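Local coordinates for protein response regulator FixJ (Bradyrhizobium japonicum, PDB 5XSO) that induces, once activated by the oxygen sensor FixL, expression of nifA and fixK, and through them the nif and fix genes, at residues A[190-194]-A[195-199]; A[202-205]-A[206-210]; A[151-154]-A[155-159]; A[144-147]-A[148-151]; A[168-171]-A[172-175]. All coordinates share one frame; numbering follows the deposited sequence.

Contact 1 (A[190-194]-A[195-199]). With GOL (glycerol), chain C; FMT (formic acid), chain I.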
loop_
_atom_site.group_PDB
_atom_site.type_symbol
_atom_site.label_atom_id
_atom_site.label_comp_id
_atom_site.label_asym_id
_atom_site.label_seq_id
_atom_site.Cartn_x
_atom_site.Cartn_y
_atom_site.Cartn_z
ATOM N N ASN A 190 -19.278 23.662 -0.291
ATOM C CA ASN A 190 -18.762 22.821 0.789
ATOM C C ASN A 190 -17.745 21.817 0.284
ATOM O O ASN A 190 -16.724 21.555 0.961
ATOM C CB ASN A 190 -19.884 22.048 1.487
ATOM C CG ASN A 190 -20.919 22.948 2.204
ATOM O OD1 ASN A 190 -22.032 22.481 2.600
ATOM N ND2 ASN A 190 -20.624 24.218 2.300
ATOM N N VAL A 191 -18.029 21.183 -0.872
ATOM C CA VAL A 191 -17.054 20.276 -1.463
ATOM C C VAL A 191 -15.713 20.989 -1.679
ATOM O O VAL A 191 -14.641 20.473 -1.319
ATOM C CB VAL A 191 -17.590 19.692 -2.791
ATOM C CG1 VAL A 191 -16.425 19.001 -3.561
ATOM C CG2 VAL A 191 -18.650 18.605 -2.444
ATOM N N MET A 192 -15.746 22.141 -2.336
ATOM C CA MET A 192 -14.490 22.810 -2.658
ATOM C C MET A 192 -13.732 23.190 -1.386
ATOM O O MET A 192 -12.492 23.046 -1.319
ATOM C CB MET A 192 -14.787 24.017 -3.548
ATOM C CG MET A 192 -15.618 23.604 -4.795
ATOM S SD MET A 192 -14.806 22.346 -5.849
ATOM C CE MET A 192 -13.555 23.268 -6.669
ATOM N N THR A 193 -14.445 23.671 -0.353
ATOM C CA THR A 193 -13.785 24.066 0.908
ATOM C C THR A 193 -13.205 22.863 1.656
ATOM O O THR A 193 -12.048 22.896 2.116
ATOM C CB THR A 193 -14.782 24.830 1.799
ATOM O OG1 THR A 193 -15.219 25.987 1.097
ATOM C CG2 THR A 193 -14.102 25.298 3.132
ATOM N N LYS A 194 -13.985 21.783 1.781
ATOM C CA LYS A 194 -13.529 20.627 2.533
ATOM C C LYS A 194 -12.390 19.925 1.810
ATOM O O LYS A 194 -11.440 19.459 2.448
ATOM C CB LYS A 194 -14.698 19.654 2.750
ATOM C CG LYS A 194 -15.711 20.095 3.808
ATOM C CD LYS A 194 -16.775 19.029 3.970
ATOM C CE LYS A 194 -17.773 19.404 5.129
ATOM N NZ LYS A 194 -18.828 18.320 5.319
ATOM N N MET A 195 -12.428 19.909 0.484
ATOM C CA MET A 195 -11.363 19.291 -0.286
ATOM C C MET A 195 -10.168 20.216 -0.502
ATOM O O MET A 195 -9.100 19.737 -0.906
ATOM C CB MET A 195 -11.885 18.816 -1.641
ATOM C CG MET A 195 -12.893 17.695 -1.604
ATOM S SD MET A 195 -12.335 16.220 -0.690
ATOM C CE MET A 195 -10.919 15.894 -1.706
ATOM N N GLN A 196 -10.329 21.498 -0.218
ATOM C CA GLN A 196 -9.328 22.534 -0.528
ATOM C C GLN A 196 -8.978 22.504 -2.009
ATOM O O GLN A 196 -7.800 22.447 -2.411
ATOM C CB GLN A 196 -8.085 22.362 0.362
ATOM C CG GLN A 196 -8.485 22.774 1.795
ATOM C CD GLN A 196 -8.731 24.302 1.917
ATOM O OE1 GLN A 196 -7.768 25.078 1.973
ATOM N NE2 GLN A 196 -10.038 24.740 1.993
ATOM N N ALA A 197 -10.022 22.454 -2.846
ATOM C CA ALA A 197 -9.848 22.430 -4.299
ATOM C C ALA A 197 -10.223 23.812 -4.828
ATOM O O ALA A 197 -11.246 24.376 -4.412
ATOM C CB ALA A 197 -10.734 21.351 -4.955
ATOM N N ASN A 198 -9.436 24.330 -5.753
ATOM C CA ASN A 198 -9.643 25.667 -6.319
ATOM C C ASN A 198 -10.352 25.629 -7.674
ATOM O O ASN A 198 -10.544 26.678 -8.302
ATOM C CB ASN A 198 -8.299 26.341 -6.479
ATOM C CG ASN A 198 -7.644 26.699 -5.157
ATOM O OD1 ASN A 198 -6.380 26.974 -5.157
ATOM N ND2 ASN A 198 -8.389 26.768 -4.106
ATOM N N SER A 199 -10.643 24.441 -8.201
ATOM C CA SER A 199 -11.271 24.316 -9.507
ATOM C C SER A 199 -11.702 22.859 -9.657
ATOM O O SER A 199 -11.282 21.996 -8.881
ATOM C CB SER A 199 -10.311 24.649 -10.631
ATOM O OG SER A 199 -9.221 23.708 -10.685
HETATM C C1 GOL C . -12.949 27.357 -1.452
HETATM O O1 GOL C . -12.854 27.447 -0.049
HETATM C C2 GOL C . -11.715 26.581 -1.923
HETATM O O2 GOL C . -11.557 26.716 -3.336
HETATM C C3 GOL C . -10.443 26.843 -1.118
HETATM O O3 GOL C . -9.414 26.063 -1.770
HETATM C C FMT I . -20.601 18.083 7.856
HETATM O O1 FMT I . -20.328 16.881 7.950
HETATM O O2 FMT I . -19.768 18.995 7.904
#

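Contact 2 (A[202-205]-A[206-210])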
loop_
_atom_site.group_PDB
_atom_site.type_symbol
_atom_site.label_atom_id
_atom_site.label_comp_id
_atom_site.label_asym_id
_atom_site.label_seq_id
_atom_site.Cartn_x
_atom_site.Cartn_y
_atom_site.Cartn_z
ATOM N N GLU A 202 -8.615 20.671 -10.179
ATOM C CA GLU A 202 -7.982 20.358 -8.902
ATOM C C GLU A 202 -8.776 19.306 -8.150
ATOM O O GLU A 202 -8.206 18.367 -7.573
ATOM C CB GLU A 202 -7.850 21.611 -8.032
ATOM C CG GLU A 202 -6.753 22.531 -8.493
ATOM C CD GLU A 202 -6.251 23.474 -7.381
ATOM O OE1 GLU A 202 -6.807 23.493 -6.229
ATOM O OE2 GLU A 202 -5.216 24.149 -7.682
ATOM N N LEU A 203 -10.101 19.435 -8.177
ATOM C CA LEU A 203 -10.951 18.416 -7.538
ATOM C C LEU A 203 -10.725 17.033 -8.156
ATOM O O LEU A 203 -10.611 16.021 -7.440
ATOM C CB LEU A 203 -12.420 18.843 -7.664
ATOM C CG LEU A 203 -13.444 17.977 -6.908
ATOM C CD1 LEU A 203 -13.172 18.136 -5.385
ATOM C CD2 LEU A 203 -14.869 18.514 -7.192
ATOM N N VAL A 204 -10.621 16.974 -9.482
ATOM C CA VAL A 204 -10.285 15.724 -10.175
ATOM C C VAL A 204 -8.949 15.153 -9.687
ATOM O O VAL A 204 -8.835 13.947 -9.414
ATOM C CB VAL A 204 -10.267 15.960 -11.696
ATOM C CG1 VAL A 204 -9.602 14.805 -12.440
ATOM C CG2 VAL A 204 -11.678 16.169 -12.192
ATOM N N ARG A 205 -7.921 15.984 -9.590
ATOM C CA ARG A 205 -6.621 15.431 -9.223
ATOM C C ARG A 205 -6.612 14.947 -7.779
ATOM O O ARG A 205 -5.901 13.992 -7.450
ATOM C CB ARG A 205 -5.497 16.431 -9.427
ATOM C CG ARG A 205 -5.422 17.128 -10.764
ATOM C CD ARG A 205 -4.084 17.766 -10.919
ATOM N NE ARG A 205 -3.916 18.177 -12.296
ATOM C CZ ARG A 205 -3.502 17.344 -13.247
ATOM N NH1 ARG A 205 -3.179 16.082 -12.964
ATOM N NH2 ARG A 205 -3.425 17.799 -14.466
ATOM N N LEU A 206 -7.350 15.614 -6.895
ATOM C CA LEU A 206 -7.482 15.082 -5.546
ATOM C C LEU A 206 -8.196 13.731 -5.575
ATOM O O LEU A 206 -7.779 12.777 -4.899
ATOM C CB LEU A 206 -8.239 16.085 -4.655
ATOM C CG LEU A 206 -7.473 17.409 -4.459
ATOM C CD1 LEU A 206 -8.361 18.487 -3.776
ATOM C CD2 LEU A 206 -6.220 17.235 -3.685
ATOM N N ALA A 207 -9.285 13.635 -6.337
ATOM C CA ALA A 207 -9.918 12.337 -6.512
ATOM C C ALA A 207 -8.945 11.323 -7.131
ATOM O O ALA A 207 -9.007 10.139 -6.791
ATOM C CB ALA A 207 -11.203 12.489 -7.327
ATOM N N MET A 208 -8.016 11.751 -7.997
ATOM C CA MET A 208 -6.944 10.851 -8.422
ATOM C C MET A 208 -6.196 10.316 -7.208
ATOM O O MET A 208 -6.231 9.114 -6.922
ATOM C CB MET A 208 -5.974 11.561 -9.379
ATOM C CG MET A 208 -6.466 11.734 -10.826
ATOM S SD MET A 208 -5.647 13.042 -11.782
ATOM C CE MET A 208 -6.805 13.156 -13.058
ATOM N N ARG A 209 -5.528 11.210 -6.474
ATOM C CA ARG A 209 -4.671 10.802 -5.367
ATOM C C ARG A 209 -5.400 9.997 -4.306
ATOM O O ARG A 209 -4.745 9.295 -3.531
ATOM C CB ARG A 209 -4.017 12.024 -4.737
ATOM C CG ARG A 209 -2.979 12.661 -5.624
ATOM C CD ARG A 209 -2.853 14.161 -5.386
ATOM N NE ARG A 209 -1.616 14.505 -4.683
ATOM C CZ ARG A 209 -1.332 15.723 -4.222
ATOM N NH1 ARG A 209 -2.200 16.721 -4.380
ATOM N NH2 ARG A 209 -0.179 15.936 -3.591
ATOM N N ALA A 210 -6.723 10.093 -4.236
ATOM C CA ALA A 210 -7.516 9.230 -3.378
ATOM C C ALA A 210 -8.016 7.997 -4.120
ATOM O O ALA A 210 -8.867 7.272 -3.593
ATOM C CB ALA A 210 -8.697 10.000 -2.786
#

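Contact 3 (A[151-154]-A[155-159])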
loop_
_atom_site.group_PDB
_atom_site.type_symbol
_atom_site.label_atom_id
_atom_site.label_comp_id
_atom_site.label_asym_id
_atom_site.label_seq_id
_atom_site.Cartn_x
_atom_site.Cartn_y
_atom_site.Cartn_z
ATOM N N ALA A 151 -13.564 11.765 3.427
ATOM C CA ALA A 151 -14.408 11.227 4.482
ATOM C C ALA A 151 -15.146 12.321 5.229
ATOM O O ALA A 151 -16.197 12.039 5.817
ATOM C CB ALA A 151 -13.578 10.383 5.471
ATOM N N SER A 152 -14.660 13.571 5.180
ATOM C CA SER A 152 -15.351 14.646 5.865
ATOM C C SER A 152 -16.567 15.155 5.087
ATOM O O SER A 152 -17.398 15.861 5.670
ATOM C CB SER A 152 -14.421 15.825 6.150
ATOM O OG SER A 152 -14.137 16.617 4.996
ATOM N N LEU A 153 -16.684 14.833 3.798
ATOM C CA LEU A 153 -17.873 15.233 3.042
ATOM C C LEU A 153 -19.125 14.549 3.591
ATOM O O LEU A 153 -19.089 13.406 3.998
ATOM C CB LEU A 153 -17.730 14.841 1.577
ATOM C CG LEU A 153 -16.448 15.344 0.917
ATOM C CD1 LEU A 153 -16.442 14.828 -0.534
ATOM C CD2 LEU A 153 -16.511 16.874 0.946
ATOM N N SER A 154 -20.269 15.248 3.529
ATOM C CA SER A 154 -21.548 14.603 3.834
ATOM C C SER A 154 -21.907 13.692 2.658
ATOM O O SER A 154 -21.283 13.759 1.580
ATOM C CB SER A 154 -22.616 15.674 4.026
ATOM O OG SER A 154 -23.006 16.181 2.731
ATOM N N PRO A 155 -22.909 12.835 2.815
ATOM C CA PRO A 155 -23.308 11.995 1.681
ATOM C C PRO A 155 -23.713 12.795 0.464
ATOM O O PRO A 155 -23.305 12.435 -0.651
ATOM C CB PRO A 155 -24.480 11.138 2.260
ATOM C CG PRO A 155 -24.139 11.041 3.702
ATOM C CD PRO A 155 -23.643 12.444 4.053
ATOM N N ARG A 156 -24.472 13.888 0.614
ATOM C CA ARG A 156 -24.870 14.623 -0.574
ATOM C C ARG A 156 -23.663 15.327 -1.178
ATOM O O ARG A 156 -23.580 15.521 -2.396
ATOM C CB ARG A 156 -25.891 15.685 -0.220
ATOM C CG ARG A 156 -27.326 15.148 0.111
ATOM C CD ARG A 156 -27.774 14.015 -0.816
ATOM N NE ARG A 156 -29.182 13.667 -0.600
ATOM C CZ ARG A 156 -29.893 12.960 -1.465
ATOM N NH1 ARG A 156 -29.339 12.509 -2.599
ATOM N NH2 ARG A 156 -31.175 12.714 -1.207
ATOM N N GLU A 157 -22.772 15.812 -0.320
ATOM C CA GLU A 157 -21.552 16.449 -0.837
ATOM C C GLU A 157 -20.727 15.467 -1.650
ATOM O O GLU A 157 -20.151 15.837 -2.691
ATOM C CB GLU A 157 -20.720 17.007 0.327
ATOM C CG GLU A 157 -21.331 18.326 0.847
ATOM C CD GLU A 157 -20.977 18.600 2.272
ATOM O OE1 GLU A 157 -21.574 19.538 2.812
ATOM O OE2 GLU A 157 -20.088 17.944 2.868
ATOM N N ARG A 158 -20.662 14.201 -1.191
ATOM C CA ARG A 158 -19.930 13.194 -1.944
ATOM C C ARG A 158 -20.589 12.964 -3.302
ATOM O O ARG A 158 -19.904 12.889 -4.330
ATOM C CB ARG A 158 -19.827 11.909 -1.094
ATOM C CG ARG A 158 -19.275 10.718 -1.811
ATOM C CD ARG A 158 -17.758 10.906 -2.008
ATOM N NE ARG A 158 -17.207 9.706 -2.632
ATOM C CZ ARG A 158 -16.679 8.682 -1.961
ATOM N NH1 ARG A 158 -16.606 8.702 -0.627
ATOM N NH2 ARG A 158 -16.227 7.632 -2.632
ATOM N N GLN A 159 -21.933 12.894 -3.329
ATOM C CA GLN A 159 -22.644 12.778 -4.604
ATOM C C GLN A 159 -22.404 13.961 -5.514
ATOM O O GLN A 159 -22.261 13.796 -6.730
ATOM C CB GLN A 159 -24.167 12.634 -4.363
ATOM C CG GLN A 159 -24.505 11.260 -3.785
ATOM C CD GLN A 159 -25.986 11.178 -3.406
ATOM O OE1 GLN A 159 -26.630 12.199 -3.181
ATOM N NE2 GLN A 159 -26.524 9.985 -3.387
#

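Contact 4 (A[144-147]-A[148-151])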
loop_
_atom_site.group_PDB
_atom_site.type_symbol
_atom_site.label_atom_id
_atom_site.label_comp_id
_atom_site.label_asym_id
_atom_site.label_seq_id
_atom_site.Cartn_x
_atom_site.Cartn_y
_atom_site.Cartn_z
ATOM N N GLN A 144 -3.294 10.147 2.707
ATOM C CA GLN A 144 -4.178 9.939 3.839
ATOM C C GLN A 144 -4.868 11.230 4.234
ATOM O O GLN A 144 -6.014 11.196 4.703
ATOM C CB GLN A 144 -3.408 9.340 5.005
ATOM C CG GLN A 144 -3.132 7.792 4.834
ATOM C CD GLN A 144 -4.177 7.070 3.922
ATOM O OE1 GLN A 144 -3.902 6.780 2.748
ATOM N NE2 GLN A 144 -5.376 6.799 4.470
ATOM N N ASP A 145 -4.203 12.382 4.044
ATOM C CA ASP A 145 -4.888 13.643 4.302
ATOM C C ASP A 145 -6.055 13.819 3.330
ATOM O O ASP A 145 -7.151 14.195 3.746
ATOM C CB ASP A 145 -3.932 14.838 4.218
ATOM C CG ASP A 145 -4.595 16.157 4.706
ATOM O OD1 ASP A 145 -4.562 16.434 5.932
ATOM O OD2 ASP A 145 -5.181 16.897 3.871
ATOM N N ILE A 146 -5.844 13.503 2.050
ATOM C CA ILE A 146 -6.904 13.641 1.055
ATOM C C ILE A 146 -8.072 12.721 1.389
ATOM O O ILE A 146 -9.242 13.127 1.329
ATOM C CB ILE A 146 -6.352 13.366 -0.353
ATOM C CG1 ILE A 146 -5.394 14.485 -0.766
ATOM C CG2 ILE A 146 -7.490 13.245 -1.382
ATOM C CD1 ILE A 146 -4.619 14.176 -2.007
ATOM N N ALA A 147 -7.772 11.468 1.735
ATOM C CA ALA A 147 -8.833 10.544 2.123
ATOM C C ALA A 147 -9.614 11.080 3.312
ATOM O O ALA A 147 -10.842 10.912 3.390
ATOM C CB ALA A 147 -8.236 9.166 2.465
ATOM N N ALA A 148 -8.916 11.686 4.273
ATOM C CA ALA A 148 -9.615 12.274 5.398
ATOM C C ALA A 148 -10.563 13.369 4.918
ATOM O O ALA A 148 -11.687 13.490 5.428
ATOM C CB ALA A 148 -8.628 12.843 6.405
ATOM N N ARG A 149 -10.103 14.192 3.967
ATOM C CA ARG A 149 -10.952 15.245 3.415
ATOM C C ARG A 149 -12.191 14.637 2.781
ATOM O O ARG A 149 -13.311 15.101 3.014
ATOM C CB ARG A 149 -10.172 16.071 2.389
ATOM C CG ARG A 149 -9.129 16.989 3.016
ATOM C CD ARG A 149 -8.419 17.813 1.922
ATOM N NE ARG A 149 -6.974 17.790 2.097
ATOM C CZ ARG A 149 -6.082 18.214 1.195
ATOM N NH1 ARG A 149 -6.486 18.742 0.033
ATOM N NH2 ARG A 149 -4.774 18.124 1.458
ATOM N N VAL A 150 -12.002 13.580 1.982
ATOM C CA VAL A 150 -13.146 12.932 1.327
ATOM C C VAL A 150 -14.106 12.377 2.368
ATOM O O VAL A 150 -15.328 12.484 2.218
ATOM C CB VAL A 150 -12.657 11.818 0.379
ATOM C CG1 VAL A 150 -13.865 11.013 -0.159
ATOM C CG2 VAL A 150 -11.803 12.420 -0.771
ATOM N N ALA A 151 -13.564 11.765 3.427
ATOM C CA ALA A 151 -14.408 11.227 4.482
ATOM C C ALA A 151 -15.146 12.321 5.229
ATOM O O ALA A 151 -16.197 12.039 5.817
ATOM C CB ALA A 151 -13.578 10.383 5.471
#

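Contact 5 (A[168-171]-A[172-175])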
loop_
_atom_site.group_PDB
_atom_site.type_symbol
_atom_site.label_atom_id
_atom_site.label_comp_id
_atom_site.label_asym_id
_atom_site.label_seq_id
_atom_site.Cartn_x
_atom_site.Cartn_y
_atom_site.Cartn_z
ATOM N N LEU A 168 -21.713 16.304 -15.018
ATOM C CA LEU A 168 -23.125 16.704 -14.985
ATOM C C LEU A 168 -23.282 18.179 -14.711
ATOM O O LEU A 168 -22.525 18.790 -13.941
ATOM C CB LEU A 168 -23.897 15.927 -13.894
ATOM C CG LEU A 168 -23.908 14.425 -14.055
ATOM C CD1 LEU A 168 -24.865 13.821 -12.960
ATOM C CD2 LEU A 168 -24.317 13.970 -15.442
ATOM N N SER A 169 -24.300 18.757 -15.349
ATOM C CA SER A 169 -24.773 20.084 -14.992
ATOM C C SER A 169 -25.384 20.047 -13.599
ATOM O O SER A 169 -25.758 18.978 -13.099
ATOM C CB SER A 169 -25.836 20.564 -16.022
ATOM O OG SER A 169 -26.978 19.657 -15.927
ATOM N N ASN A 170 -25.571 21.236 -13.007
ATOM C CA ASN A 170 -26.305 21.293 -11.738
ATOM C C ASN A 170 -27.706 20.703 -11.851
ATOM O O ASN A 170 -28.177 20.028 -10.935
ATOM C CB ASN A 170 -26.424 22.732 -11.265
ATOM C CG ASN A 170 -25.086 23.292 -10.714
ATOM O OD1 ASN A 170 -24.058 22.625 -10.763
ATOM N ND2 ASN A 170 -25.136 24.509 -10.157
ATOM N N LYS A 171 -28.412 20.975 -12.966
ATOM C CA LYS A 171 -29.758 20.424 -13.128
ATOM C C LYS A 171 -29.716 18.913 -13.163
ATOM O O LYS A 171 -30.571 18.231 -12.564
ATOM C CB LYS A 171 -30.336 21.001 -14.430
ATOM C CG LYS A 171 -31.698 20.425 -14.845
ATOM C CD LYS A 171 -32.403 21.382 -15.809
ATOM C CE LYS A 171 -31.640 21.579 -17.103
ATOM N NZ LYS A 171 -32.472 22.420 -18.042
ATOM N N LEU A 172 -28.722 18.351 -13.823
ATOM C CA LEU A 172 -28.637 16.902 -13.867
ATOM C C LEU A 172 -28.140 16.314 -12.551
ATOM O O LEU A 172 -28.537 15.176 -12.219
ATOM C CB LEU A 172 -27.747 16.399 -15.011
ATOM C CG LEU A 172 -28.319 16.590 -16.439
ATOM C CD1 LEU A 172 -27.253 16.244 -17.436
ATOM C CD2 LEU A 172 -29.538 15.685 -16.615
ATOM N N ILE A 173 -27.270 17.015 -11.814
ATOM C CA ILE A 173 -26.894 16.508 -10.492
ATOM C C ILE A 173 -28.136 16.399 -9.600
ATOM O O ILE A 173 -28.379 15.367 -8.961
ATOM C CB ILE A 173 -25.809 17.397 -9.851
ATOM C CG1 ILE A 173 -24.507 17.263 -10.667
ATOM C CG2 ILE A 173 -25.547 16.902 -8.357
ATOM C CD1 ILE A 173 -23.321 18.246 -10.151
ATOM N N ALA A 174 -28.942 17.458 -9.569
ATOM C CA ALA A 174 -30.201 17.465 -8.817
ATOM C C ALA A 174 -31.089 16.298 -9.217
ATOM O O ALA A 174 -31.637 15.567 -8.365
ATOM C CB ALA A 174 -30.915 18.814 -9.065
ATOM N N ARG A 175 -31.259 16.099 -10.521
ATOM C CA ARG A 175 -32.163 15.047 -10.992
ATOM C C ARG A 175 -31.598 13.661 -10.709
ATOM O O ARG A 175 -32.341 12.732 -10.344
ATOM C CB ARG A 175 -32.412 15.239 -12.492
ATOM C CG ARG A 175 -33.388 14.258 -13.122
ATOM C CD ARG A 175 -33.733 14.728 -14.549
ATOM N NE ARG A 175 -32.865 14.151 -15.575
ATOM C CZ ARG A 175 -33.077 14.279 -16.886
ATOM N NH1 ARG A 175 -34.130 14.958 -17.322
ATOM N NH2 ARG A 175 -32.255 13.702 -17.752
#

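Contact 1 (A[190-194]-A[195-199])
Q196 folds back onto T193: its NE2 donates to T193 O at 2.7 Å, almost straight (N-H...O 171°), arriving in the carbonyl plane on a lone pair, while the acceptor lies in the plane of the Q196 amide. A bend at chi2 (-70°) turns the amide toward the backbone rather than outward. T193 O also takes a weak bond from Q196 N at 3.2 Å, so a single residue supplies both of these donors to one carbonyl. Just beyond, A197 N bonds to M192 O at 3.0 Å, which completes a Schellman motif ending helix 184-195, with Q196 as its C-prime residue at positive phi (55°). M195 N bonds to V191 O at 2.9 Å, the carbonyl just before that of M192, and V191 CG1 lies 4.2 Å from M195 CG; both side chains also pack against L203 and M161. A glycerol, probably from the crystallisation liquor, rests on the turn, its O1 3.0 Å from T193 OG1 and its O2 donating to A197 O at 2.6 Å. K194 runs out extended beyond CG, and its NZ forms a salt bridge with E157, bonds to S152 O and makes a weak bond to a formic acid molecule, probably also from the liquor. With a methionine in its place, E157 would probably be left without this positive mate and the S152 carbonyl without this donor. S199, the N-cap of helix 200-209, holds E202 N through its OG.

Contact 2 (A[202-205]-A[206-210])
Four backbone bonds tie 202-205 to 206-210: M208 N to V204 O at 2.7 Å, A207 N to L203 O at 2.9 Å, and, each at 3.0 Å, L206 N to E202 O and R209 N to R205 O. They are the i to i+4 bonds of a regular alpha helix, and A210, where the chain first leaves helical angles, still bonds back to L206 O. Over this frame the side chains of R205 and M208 lie side by side and point the same way. R205 is extended from CG to NE, which carries its guanidinium along the thioether, with NH1 4.1 Å from M208 SD; M208 has two conformers, so this describes one of them. The very short approach of V204 CG1 to the methyl of M208 in that conformer is doubtful. On the buried side L206 sets CG anti to its own carbonyl carbon (chi1 -64°), and CG then comes to rest 3.3 Å from E202 O. E202 turns its carboxylate back to the start of the helix, where OE1 accepts from N198 N. L203 packs on V191 and M195 of helix 184-195 and on M161 of helix 155-166, V204 and A207 meet I165 of that same helix, and L206 lies against I146 and R149 of helix 140-152; helix 200-209, the last of the chain, thus touches three other helices of the C-terminal bundle.

Contact 3 (A[151-154]-A[155-159])
S154 and E157 face each other in a capping box at the start of helix 155-166. The hydroxyl of S154 sits between its own backbone N and carbonyl carbon (chi1 76°), a setting that turns OG toward the first turn, where it accepts from E157 N at 3.1 Å. In return the E157 side chain, extended beyond CG, reaches back to the cap: S154 N donates to OE2 at 2.8 Å in a nearly straight bond (N-H...O 176°), meeting that oxygen from above the carboxylate plane (48° out of it). R158 N continues the helix by bonding to S154 O at 2.9 Å. Before the cap, L153 and E157 cross obliquely, CB to CB 3.9 Å apart, so the leucine lies over the aliphatic root of the glutamate. On another side of the helix R156 NH1 donates at 2.8 Å to a lone pair of Q159 OE1, which lies at the edge of the guanidinium; NH1 also bonds to Y177 O. Were E157 cut back to an alanine, the S154 amide would probably lose its acceptor and K194, the second partner of OE2, its counter-charge. Here the chain turns from helix 140-152 into helix 155-166, with helix 184-195 alongside: L153 touches K194, R156 lies against Y187, and E157 packs on Y187 and V191.

Contact 4 (A[144-147]-A[148-151])
The guanidinium of R149 has I146 CG1 over the centre of one face, 4.2 Å above its plane, and the carboxylate of D145 at its edge. D145 OD2 takes two hydrogen bonds there, from R149 NE at 2.7 Å and from R149 NH2 also at 2.7 Å, and together these make a side-on salt bridge in which one oxygen is gripped by two nitrogens. OD2 lies almost exactly in the guanidinium plane, yet the two flat groups are turned 68° apart. NE meets OD2 nearly along its C-O bond, whereas NH2 comes to it on the anti side and 29° out of the carboxylate plane. With D145 CG anti to the backbone N (chi1 -171°), the carboxylate swings toward the following turn, and the bend of R149 at chi3 brings the guanidinium back across to meet it. The third nitrogen, NH1, bonds to M195 O, so two partners fix the rotation of the group. M195 O lies at the C-terminal end of helix 184-195, where the positive charge is likely to be favoured. The backbone beneath is plain alpha helix: V150 N bonds to I146 O at 2.9 Å and A151 N to A147 O at 2.9 Å. V150 CG2 rests 3.4 Å from I146 O, with the side chains of I146 and V150 in loose touch. I146, the buried residue here, packs against L206, R209 and A210, R149 reaches L206 and Q196, and V150 meets M212; helix 140-152 thus lies on the end of helix 200-209 and on the turn that closes helix 184-195.

Contact 5 (A[168-171]-A[172-175])
L168 and S169 meet L172 and I173 in an N-terminal capping contact, where the chain leaves the loop after helix 155-166 and enters helix 170-177. S169 is the N-cap: its OG accepts from L172 N at 3.0 Å. That hydroxyl is brought over the helix start by chi1 of 64°, which sets it between the backbone N and the carbonyl carbon, and it also touches L172 CG at 3.4 Å. The carbonyl of the same residue begins the regular helical bonding, with S169 O accepting from I173 N at 2.8 Å; A174 N to N170 O and R175 N to K171 O follow, each at 3.0 Å. Ahead of the cap L168 lays its CB on two side chains, 3.5 Å from I173 CG1 and 4.0 Å from L172 CB, and so covers part of the first turn. I173 continues inward against V160, L164 and I184, while A174 also meets I184 and N170 ND2 bonds to E185 OE1. This helix, packed against the start of helix 184-195, is consistent with the first helix of the helix-turn-helix motif by which LuxR-family regulators bind DNA.

Overall arrangement
From the N terminus, contact 4 comes first, within helix 140-152, and shares A151 with contact 3, which turns the chain into helix 155-166. Contact 5 then opens helix 170-177, contact 1 closes helix 184-195 and leads into the next helix, and contact 2 lies within that last helix, 200-209. All five are local and follow in series; none nests within or crosses another. In space contact 1 is the hub: it touches contact 3 through K194, contact 4 through M195 and contact 2 through A197 and M195. Contacts 2 and 4 also touch, through I146. Contact 5, on the helix-turn-helix side of the bundle, touches none of the others; closest is contact 3, with nearest atoms about 5 Å apart.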